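Local coordinates for protein fiber KNOB domain (PDB 4D63) that forms the trimeric head of a turkey siadenovirus fibre and binds sialyllactose through its sialic acid, probably to attach the virus to host cells, at residues Ile136-Ser141 with Pro168-Met173. Sequence-based numbering, arbitrary orientation.
Sequences ILENNS and PGNIKM
Lys172 sends its side chain across the backbone of Leu137 and Glu138 to meet Asn140. CG leaves anti to the backbone N (chi1 -170°), and bends further along fold this long, flexible chain over the turn, bringing NZ to a weak hydrogen bond with Asn140 OD1 at 3.3 Å. Lys172 CE passes loosely, 4.2 Å from Ile136 CG2. Ile136 and Met173 run alongside each other on one face of the sheet, apolar chains meeting with Ile136 CG1 4.0 Å from Met173 CB. The backbone here forms a classic beta bulge between antiparallel strands 129-137 and 171-176: two successive residues, Lys172 and Met173, sit opposite the single Ile136, whose O accepts from Lys172 N (2.8 Å) and, less closely, from Met173 N (3.2 Å). A type I turn from Leu137 to Asn140 then leads into strand 142-154; the short amide of Asn139 reaches Ser141 N through OD1, an Asx turn. Branched Leu137 offers two methyls to two neighbours: CD2 packs 3.8 Å from Ile171 CG1, while CD1 lies in van der Waals contact with Pro168 O; Phe143 touches both Leu137 and Pro168. Gly169 adopts backbone angles (phi 156°, psi 172°) readily reached only by glycine. The exposed Glu138 and Asn170 meet through carbon, Glu138 OE1 lying 3.9 Å from Asn170 CB, while Glu138 N donates to Asn170 O at 3.0 Å.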
# COMPACT_ATOMS: atom_id res chain seq x y z
N ILE A 136 4.83 20.35 4.35
CA ILE A 136 4.80 21.69 4.95
C ILE A 136 5.48 22.68 3.98
O ILE A 136 6.65 22.48 3.64
CB ILE A 136 5.61 21.80 6.28
CG1 ILE A 136 5.47 20.59 7.20
CG2 ILE A 136 5.25 23.07 7.04
CD1 ILE A 136 4.07 20.32 7.61
N LEU A 137 4.76 23.72 3.57
CA LEU A 137 5.33 24.76 2.70
C LEU A 137 6.13 25.79 3.51
O LEU A 137 5.99 25.88 4.74
CB LEU A 137 4.22 25.46 1.92
CG LEU A 137 3.41 24.61 0.94
CD1 LEU A 137 2.55 25.50 0.07
CD2 LEU A 137 4.33 23.78 0.07
N GLU A 138 6.94 26.58 2.81
CA GLU A 138 7.75 27.63 3.48
C GLU A 138 6.93 28.69 4.25
O GLU A 138 7.42 29.23 5.25
CB GLU A 138 8.73 28.29 2.51
CG GLU A 138 10.13 27.68 2.62
CD GLU A 138 10.97 27.84 1.37
OE1 GLU A 138 10.69 28.75 0.56
OE2 GLU A 138 11.92 27.04 1.21
N ASN A 139 5.70 28.94 3.81
CA ASN A 139 4.77 29.85 4.49
C ASN A 139 3.96 29.13 5.58
O ASN A 139 2.89 29.61 5.99
CB ASN A 139 3.82 30.47 3.47
CG ASN A 139 2.87 29.45 2.86
OD1 ASN A 139 2.92 28.27 3.21
ND2 ASN A 139 2.03 29.89 1.93
N ASN A 140 4.46 27.97 6.00
CA ASN A 140 3.87 27.11 7.04
C ASN A 140 2.48 26.49 6.76
O ASN A 140 1.98 25.75 7.60
CB ASN A 140 3.88 27.82 8.41
CG ASN A 140 5.27 27.96 9.00
OD1 ASN A 140 6.13 27.08 8.86
ND2 ASN A 140 5.49 29.08 9.69
N SER A 141 1.86 26.78 5.61
CA SER A 141 0.69 25.98 5.20
C SER A 141 1.16 24.54 4.95
O SER A 141 2.37 24.28 4.73
CB SER A 141 -0.03 26.56 3.97
OG SER A 141 0.90 26.99 3.00
N PRO A 168 1.06 24.55 -3.93
CA PRO A 168 1.19 25.97 -4.26
C PRO A 168 2.23 26.64 -3.39
O PRO A 168 1.90 27.45 -2.52
CB PRO A 168 -0.21 26.52 -3.97
CG PRO A 168 -0.72 25.66 -2.88
CD PRO A 168 -0.18 24.29 -3.16
N GLY A 169 3.48 26.27 -3.62
CA GLY A 169 4.60 26.83 -2.90
C GLY A 169 5.75 25.85 -2.92
O GLY A 169 5.60 24.74 -3.41
N ASN A 170 6.90 26.30 -2.42
CA ASN A 170 8.06 25.44 -2.16
C ASN A 170 7.93 24.72 -0.80
O ASN A 170 7.45 25.29 0.18
CB ASN A 170 9.35 26.26 -2.13
CG ASN A 170 9.75 26.79 -3.50
OD1 ASN A 170 9.19 26.40 -4.54
ND2 ASN A 170 10.73 27.68 -3.51
N ILE A 171 8.43 23.49 -0.76
CA ILE A 171 8.31 22.62 0.40
C ILE A 171 9.49 22.82 1.35
O ILE A 171 10.65 22.79 0.94
CB ILE A 171 8.14 21.15 -0.06
CG1 ILE A 171 6.76 21.02 -0.70
CG2 ILE A 171 8.26 20.16 1.09
CD1 ILE A 171 6.56 19.72 -1.45
N LYS A 172 9.17 23.07 2.62
CA LYS A 172 10.13 23.18 3.72
C LYS A 172 10.40 21.76 4.31
O LYS A 172 11.50 21.44 4.76
CB LYS A 172 9.53 24.10 4.80
CG LYS A 172 10.47 24.54 5.93
CD LYS A 172 9.83 24.47 7.33
CE LYS A 172 8.67 25.45 7.52
NZ LYS A 172 9.11 26.88 7.45
N MET A 173 9.38 20.92 4.30
CA MET A 173 9.48 19.70 5.06
C MET A 173 8.40 18.73 4.61
O MET A 173 7.28 19.14 4.28
CB MET A 173 9.36 20.02 6.56
CG MET A 173 9.22 18.82 7.49
SD MET A 173 9.13 19.26 9.24
CE MET A 173 10.81 19.11 9.81